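Local coordinates for protein NURA (PDB 2YGK) that processes DNA ends as a manganese-dependent nuclease in double-strand break repair, probably acting with the HerA helicase to resect the 5' strand, at residues Gly60-Pro65 against Lys318-Val323; Ser118-Asp123 against Ile130-Ser135; Thr218-Phe223 against Thr258-Leu263. All coordinates share one frame; numbering follows the deposited sequence.

Contact 1: Gly60-Pro65 against Lys318-Val323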
# COMPACT_ATOMS: atom_id res chain seq x y z
N GLY A 60 12.53 1.07 9.89
CA GLY A 60 11.49 0.05 9.78
C GLY A 60 10.26 0.56 10.47
O GLY A 60 10.37 1.36 11.40
N SER A 61 9.09 0.07 10.04
CA SER A 61 7.82 0.55 10.56
C SER A 61 6.67 -0.35 10.16
O SER A 61 6.77 -1.10 9.22
CB SER A 61 7.49 1.92 9.98
OG SER A 61 6.87 1.73 8.72
N PHE A 62 5.56 -0.22 10.88
CA PHE A 62 4.34 -0.89 10.50
C PHE A 62 3.20 -0.29 11.30
O PHE A 62 3.42 0.32 12.34
CB PHE A 62 4.43 -2.41 10.71
CG PHE A 62 4.00 -2.86 12.06
CD1 PHE A 62 4.88 -2.78 13.14
CD2 PHE A 62 2.70 -3.34 12.27
CE1 PHE A 62 4.48 -3.19 14.42
CE2 PHE A 62 2.27 -3.74 13.55
CZ PHE A 62 3.16 -3.65 14.63
N GLY A 63 2.00 -0.48 10.79
CA GLY A 63 0.80 -0.07 11.48
C GLY A 63 -0.33 -0.99 11.13
O GLY A 63 -0.52 -1.30 9.96
N ARG A 64 -1.05 -1.46 12.14
CA ARG A 64 -2.16 -2.38 11.93
C ARG A 64 -3.49 -1.74 12.35
O ARG A 64 -3.65 -1.36 13.51
CB ARG A 64 -1.93 -3.70 12.65
CG ARG A 64 -2.87 -4.77 12.14
CD ARG A 64 -2.76 -6.11 12.83
NE ARG A 64 -3.93 -6.95 12.52
CZ ARG A 64 -4.78 -7.50 13.40
NH1 ARG A 64 -4.61 -7.36 14.72
NH2 ARG A 64 -5.80 -8.23 12.97
N PRO A 65 -4.43 -1.62 11.40
CA PRO A 65 -5.77 -1.09 11.68
C PRO A 65 -6.48 -1.92 12.72
O PRO A 65 -6.64 -3.11 12.54
CB PRO A 65 -6.49 -1.23 10.33
CG PRO A 65 -5.37 -1.16 9.32
CD PRO A 65 -4.19 -1.80 9.96
N LYS A 318 3.89 -9.95 18.48
CA LYS A 318 4.23 -9.58 19.86
C LYS A 318 3.65 -8.23 20.25
O LYS A 318 3.05 -8.09 21.31
CB LYS A 318 5.75 -9.53 20.06
CG LYS A 318 6.46 -10.86 19.97
CD LYS A 318 6.21 -11.69 21.23
CE LYS A 318 6.95 -13.04 21.20
NZ LYS A 318 6.67 -13.83 22.45
N ILE A 319 3.86 -7.24 19.38
CA ILE A 319 3.49 -5.85 19.65
C ILE A 319 1.99 -5.78 19.91
O ILE A 319 1.56 -5.26 20.96
CB ILE A 319 3.88 -4.88 18.46
CG1 ILE A 319 5.40 -4.91 18.15
CG2 ILE A 319 3.45 -3.45 18.73
CD1 ILE A 319 6.31 -4.10 19.06
N ILE A 320 1.20 -6.33 18.99
CA ILE A 320 -0.28 -6.35 19.12
C ILE A 320 -0.75 -7.01 20.42
O ILE A 320 -1.56 -6.45 21.15
CB ILE A 320 -0.97 -7.09 17.94
CG1 ILE A 320 -0.50 -6.54 16.60
CG2 ILE A 320 -2.48 -6.93 18.04
CD1 ILE A 320 -0.19 -5.07 16.66
N LYS A 321 -0.23 -8.20 20.68
CA LYS A 321 -0.46 -8.88 21.93
C LYS A 321 -0.21 -7.98 23.12
O LYS A 321 -1.04 -7.91 24.02
CB LYS A 321 0.40 -10.15 22.02
CG LYS A 321 -0.23 -11.34 21.28
CD LYS A 321 0.70 -12.54 21.15
CE LYS A 321 0.05 -13.64 20.31
NZ LYS A 321 0.73 -14.95 20.44
N LEU A 322 0.92 -7.26 23.13
CA LEU A 322 1.20 -6.36 24.25
C LEU A 322 0.15 -5.26 24.40
O LEU A 322 -0.40 -5.04 25.48
CB LEU A 322 2.59 -5.72 24.14
CG LEU A 322 3.76 -6.64 24.46
CD1 LEU A 322 5.06 -5.91 24.18
CD2 LEU A 322 3.72 -7.10 25.90
N VAL A 323 -0.12 -4.58 23.29
CA VAL A 323 -1.06 -3.47 23.25
C VAL A 323 -2.44 -3.92 23.67
O VAL A 323 -3.08 -3.25 24.46
CB VAL A 323 -1.10 -2.82 21.85
CG1 VAL A 323 -2.35 -1.96 21.66
CG2 VAL A 323 0.18 -1.99 21.63
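In the NurA domain, F62 and R64 on strand 54-65 of the mixed sheet meet I319 and I320 of the C-terminal helix 313-330, which lies along one face of this part of the sheet. The segment axes come within 10.7 Å at an angle of 51°. Two residues apart on a strand, F62 and R64 both point toward the helix. The phenyl ring reaches it with its far edge: CZ lies 4.1 Å from CB of I319, and the same CZ is 4.2 Å from CD1 of I320. With chi1 at 89°, CG of F62 sits between the backbone N and the carbonyl carbon, which carries the ring out from the strand to the helix. A branched aliphatic pair suits this ring edge, I319 sliding past it and I320 meeting it at a slant. R64 is extended from CG to NE, so that its guanidinium edge passes CG2 of I320, with NH1 at 4.0 Å; at this more exposed end the contact is van der Waals only. F311 meets the F62 ring, and M1 of the second subunit packs on I319. The helix is thus packed between its own sheet and the second subunit, as part of the NurA homodimer contact.

Contact 2: Ser118-Asp123 against Ile130-Ser135. With MN (manganese (II) ion), chain C.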
# COMPACT_ATOMS: atom_id res chain seq x y z
N SER A 118 17.04 12.14 11.71
CA SER A 118 17.65 12.67 12.92
C SER A 118 18.85 11.85 13.43
O SER A 118 19.72 12.40 14.06
CB SER A 118 16.62 12.93 14.02
OG SER A 118 16.35 11.73 14.69
N LEU A 119 18.93 10.56 13.15
CA LEU A 119 20.13 9.80 13.51
C LEU A 119 21.29 10.14 12.57
O LEU A 119 22.47 10.06 12.95
CB LEU A 119 19.86 8.29 13.48
CG LEU A 119 18.95 7.73 14.58
CD1 LEU A 119 18.65 6.26 14.42
CD2 LEU A 119 19.63 7.94 15.89
N ALA A 120 20.98 10.55 11.36
CA ALA A 120 22.04 11.01 10.46
C ALA A 120 22.70 12.26 11.07
O ALA A 120 23.92 12.46 10.95
CB ALA A 120 21.47 11.31 9.08
N LEU A 121 21.93 13.10 11.75
CA LEU A 121 22.52 14.24 12.42
C LEU A 121 23.18 13.82 13.70
O LEU A 121 24.24 14.32 14.05
CB LEU A 121 21.49 15.30 12.73
CG LEU A 121 20.99 16.03 11.51
CD1 LEU A 121 19.66 16.68 11.86
CD2 LEU A 121 21.98 17.08 10.99
N ARG A 122 22.58 12.89 14.43
CA ARG A 122 23.24 12.42 15.62
C ARG A 122 24.64 11.86 15.31
O ARG A 122 25.61 12.37 15.82
CB ARG A 122 22.39 11.38 16.36
CG ARG A 122 22.83 11.18 17.80
CD ARG A 122 21.84 10.33 18.58
NE ARG A 122 22.53 9.53 19.58
CZ ARG A 122 21.98 8.54 20.29
NH1 ARG A 122 20.70 8.20 20.12
NH2 ARG A 122 22.73 7.87 21.16
N ASP A 123 24.75 10.84 14.47
CA ASP A 123 25.98 10.07 14.41
C ASP A 123 26.73 10.26 13.12
O ASP A 123 27.74 9.60 12.91
CB ASP A 123 25.70 8.57 14.59
CG ASP A 123 24.92 8.26 15.87
OD1 ASP A 123 25.29 8.73 16.97
OD2 ASP A 123 23.93 7.51 15.78
N ILE A 130 28.23 9.00 5.00
CA ILE A 130 26.97 8.58 5.58
C ILE A 130 26.17 7.92 4.49
O ILE A 130 26.00 8.49 3.43
CB ILE A 130 26.17 9.77 6.11
CG1 ILE A 130 26.95 10.51 7.19
CG2 ILE A 130 24.83 9.32 6.72
CD1 ILE A 130 26.22 11.71 7.68
N LEU A 131 25.71 6.71 4.73
CA LEU A 131 24.88 6.00 3.77
C LEU A 131 23.44 5.99 4.26
O LEU A 131 23.14 5.39 5.29
CB LEU A 131 25.35 4.56 3.62
CG LEU A 131 26.84 4.40 3.43
CD1 LEU A 131 27.16 2.93 3.23
CD2 LEU A 131 27.26 5.27 2.22
N MSE A 132 22.56 6.64 3.51
CA MSE A 132 21.13 6.54 3.71
C MSE A 132 20.55 5.54 2.73
O MSE A 132 21.05 5.42 1.59
CB MSE A 132 20.43 7.88 3.43
CG MSE A 132 21.06 9.11 4.07
SE MSE A 132 20.83 9.22 5.98
CE MSE A 132 18.92 9.04 6.09
N ASP A 133 19.46 4.90 3.15
CA ASP A 133 18.70 3.96 2.34
C ASP A 133 17.52 4.67 1.71
O ASP A 133 16.61 5.06 2.40
CB ASP A 133 18.20 2.83 3.21
CG ASP A 133 17.35 1.85 2.44
OD1 ASP A 133 17.82 1.34 1.43
OD2 ASP A 133 16.23 1.57 2.84
N GLY A 134 17.52 4.83 0.41
CA GLY A 134 16.53 5.63 -0.26
C GLY A 134 17.10 6.80 -1.04
O GLY A 134 18.16 7.34 -0.73
N SER A 135 16.34 7.24 -2.04
CA SER A 135 16.78 8.34 -2.91
C SER A 135 16.59 9.71 -2.27
O SER A 135 15.71 9.91 -1.43
CB SER A 135 15.96 8.32 -4.16
OG SER A 135 14.57 8.40 -3.77
MN MN C . 14.29 1.98 4.36
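A120 on helix 104-123 meets I130 and M132 on strand 129-133 in a beta-alpha-beta crossover: strand 85-98, the helix and strand 129-133 follow one another, with the two strands parallel in the central sheet of this RNase H-related domain. The tight part is small and wholly buried. M132, present as selenomethionine, lays its selenium against the methyl of A120, SE to CB 3.8 Å. Its CB does not face the helix directly; the chain brings SE there by bending at chi2 (-72°) and again at chi3 (-53°). A flexible, unbranched side chain can fold in this way, and alanine's single methyl lets the helix settle close to the strand. Beside it the delta carbon of I130 comes up to the backbone carbonyl of A120, CD1 to O 4.1 Å. I57 of the adjacent strand and I189 of helix 171-193 pack on A120 as well, completing an apolar layer.

The looser, solvent side is confined to R122 on the helix and to D133 and G134 on the strand. R122 is exposed, and its NE stands 3.9 Å from OD1 of D123, a long pairing of charges in which no N-H points at the oxygen. D123 itself is buried and finds firmer partners in K126, S78 and S90. D133, partly exposed, belongs to the manganese site. G134, also partly exposed, follows with backbone angles at which a CB would press on the preceding carbonyl oxygen, and S135, buried again, N-caps the next helix through its OG. D133 holds its carboxylate anti to the backbone N (chi1 177°), and its OD2 binds the manganese ion at 2.5 Å, the ion being shared with OD1 of D58.

Contact 3: Thr218-Phe223 against Thr258-Leu263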
# COMPACT_ATOMS: atom_id res chain seq x y z
N THR A 218 16.97 -0.80 -14.45
CA THR A 218 16.62 -2.11 -15.02
C THR A 218 17.30 -2.33 -16.38
O THR A 218 17.74 -3.44 -16.70
CB THR A 218 15.10 -2.22 -15.21
OG1 THR A 218 14.45 -2.07 -13.94
CG2 THR A 218 14.73 -3.55 -15.81
N VAL A 219 17.37 -1.28 -17.18
CA VAL A 219 18.14 -1.30 -18.42
C VAL A 219 19.60 -1.72 -18.17
O VAL A 219 20.11 -2.58 -18.86
CB VAL A 219 18.05 0.06 -19.17
CG1 VAL A 219 19.17 0.23 -20.10
CG2 VAL A 219 16.79 0.13 -19.96
N LEU A 220 20.26 -1.15 -17.17
CA LEU A 220 21.67 -1.51 -16.90
C LEU A 220 21.90 -2.93 -16.37
O LEU A 220 22.98 -3.50 -16.53
CB LEU A 220 22.29 -0.54 -15.90
CG LEU A 220 22.37 0.91 -16.35
CD1 LEU A 220 22.54 1.80 -15.13
CD2 LEU A 220 23.50 1.09 -17.41
N GLU A 221 20.91 -3.48 -15.69
CA GLU A 221 21.02 -4.82 -15.13
C GLU A 221 20.85 -5.83 -16.22
O GLU A 221 21.41 -6.91 -16.16
CB GLU A 221 20.00 -5.04 -14.03
CG GLU A 221 20.31 -4.27 -12.73
CD GLU A 221 19.20 -4.37 -11.67
OE1 GLU A 221 18.24 -5.16 -11.85
OE2 GLU A 221 19.31 -3.65 -10.65
N LEU A 222 20.06 -5.47 -17.23
CA LEU A 222 19.84 -6.38 -18.34
C LEU A 222 21.05 -6.43 -19.25
O LEU A 222 21.51 -7.53 -19.59
CB LEU A 222 18.58 -6.00 -19.13
CG LEU A 222 17.25 -6.36 -18.47
CD1 LEU A 222 16.17 -5.96 -19.39
CD2 LEU A 222 17.17 -7.83 -18.13
N PHE A 223 21.59 -5.25 -19.61
CA PHE A 223 22.56 -5.15 -20.70
C PHE A 223 24.02 -4.88 -20.34
O PHE A 223 24.83 -4.67 -21.22
CB PHE A 223 22.07 -4.12 -21.71
CG PHE A 223 20.77 -4.51 -22.34
CD1 PHE A 223 20.71 -5.61 -23.17
CD2 PHE A 223 19.59 -3.82 -22.05
CE1 PHE A 223 19.51 -6.00 -23.72
CE2 PHE A 223 18.39 -4.20 -22.61
CZ PHE A 223 18.34 -5.29 -23.45
N THR A 258 23.42 12.11 -9.81
CA THR A 258 23.08 10.72 -9.73
C THR A 258 24.03 9.94 -10.63
O THR A 258 24.42 10.39 -11.70
CB THR A 258 21.61 10.49 -10.13
OG1 THR A 258 20.75 11.27 -9.27
CG2 THR A 258 21.23 9.04 -9.98
N PHE A 259 24.46 8.78 -10.16
CA PHE A 259 25.00 7.75 -11.06
C PHE A 259 24.50 6.40 -10.59
O PHE A 259 24.05 6.26 -9.46
CB PHE A 259 26.52 7.77 -11.11
CG PHE A 259 27.19 7.51 -9.79
CD1 PHE A 259 27.43 8.54 -8.91
CD2 PHE A 259 27.62 6.26 -9.46
CE1 PHE A 259 28.06 8.29 -7.65
CE2 PHE A 259 28.26 6.01 -8.22
CZ PHE A 259 28.46 7.03 -7.33
N TYR A 260 24.60 5.41 -11.48
CA TYR A 260 24.31 4.03 -11.19
C TYR A 260 25.60 3.28 -11.15
O TYR A 260 26.48 3.49 -11.96
CB TYR A 260 23.46 3.46 -12.27
CG TYR A 260 22.10 4.07 -12.27
CD1 TYR A 260 21.09 3.59 -11.41
CD2 TYR A 260 21.80 5.12 -13.12
CE1 TYR A 260 19.82 4.13 -11.42
CE2 TYR A 260 20.50 5.67 -13.15
CZ TYR A 260 19.52 5.18 -12.28
OH TYR A 260 18.25 5.71 -12.31
N THR A 261 25.76 2.39 -10.20
CA THR A 261 27.01 1.65 -10.12
C THR A 261 26.66 0.23 -9.78
O THR A 261 25.61 -0.04 -9.19
CB THR A 261 27.98 2.26 -9.01
OG1 THR A 261 29.25 1.56 -8.98
CG2 THR A 261 27.30 2.23 -7.68
N ARG A 262 27.52 -0.67 -10.25
CA ARG A 262 27.57 -2.04 -9.85
C ARG A 262 28.90 -2.18 -9.20
O ARG A 262 29.91 -1.94 -9.87
CB ARG A 262 27.50 -2.97 -11.07
CG ARG A 262 27.69 -4.45 -10.71
CD ARG A 262 27.57 -5.35 -11.92
NE ARG A 262 26.23 -5.41 -12.53
CZ ARG A 262 25.87 -4.91 -13.72
NH1 ARG A 262 26.74 -4.27 -14.49
NH2 ARG A 262 24.62 -5.06 -14.15
N LEU A 263 28.93 -2.59 -7.93
CA LEU A 263 30.18 -2.66 -7.14
C LEU A 263 30.97 -3.92 -7.39
O LEU A 263 32.16 -3.97 -7.08
CB LEU A 263 29.89 -2.57 -5.65
CG LEU A 263 29.19 -1.26 -5.30
CD1 LEU A 263 28.61 -1.38 -3.95
CD2 LEU A 263 30.10 -0.01 -5.41
O HOH W 1 22.99 -7.03 -13.08
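The side chains of L220 and Y260 cross at about a right angle where helix 216-223 lies against strand 255-262, while R262, two residues further along the strand, reaches for the helix backbone. The leucine approaches with one branch: CD1 is 3.4 Å from CB of Y260 and 3.7 Å from its CG, meeting the root of the tyrosine rather than its hydroxyl end and coming obliquely to the ring. The branch is pressed closely on these two carbons, and the aromatic stem offers it an apolar wall.

R262 sets its guanidinium edge toward the helix. Its first two torsions are extended and the chain turns at chi3, bringing NH2 to O of L220 at 3.3 Å. The N-H...O angle of this bond is 155°. The acceptor lies close to the guanidinium plane, but the nitrogen stands 38° out of the carbonyl plane. CA of E221 is at the same edge, and NH2 also donates to a water at 2.8 Å. The remaining N-H groups turn to T224, K226 O and K267 O. A planar cation with several donors thus suits a place rich in carbonyls near the last turn of a helix, whose dipole would probably favour the charge. A leucine in its place would probably leave the L220, K226 and K267 carbonyls and T224 without this donor and the helix end less firmly tied to the strand. The segment axes run 10.0 Å apart at 29°, a spacing and near-alignment typical of a helix layered on a beta-sheet in alpha/beta folds.

How the contacts relate
All three contacts set a helix against one mixed sheet, and strands 54-65 and 129-133, used by contacts 1 and 2, are neighbours in it. Contact 2 is the most central, buried and free of other subunits, with its strand leading to the metal. Contacts 1 and 3 lie on opposite sides of the chain's centre, about 37 Å apart between centres, and both touch the second subunit; contact 1 is partly exposed, whereas contact 3 is buried. Chemistry follows place: contacts 1 and 2 join their segments by apolar and van der Waals touches alone, while contact 3 adds a hydrogen bond from an arginine. Along the chain, contacts 2 and 3 both fall within the long loop that contact 1 closes.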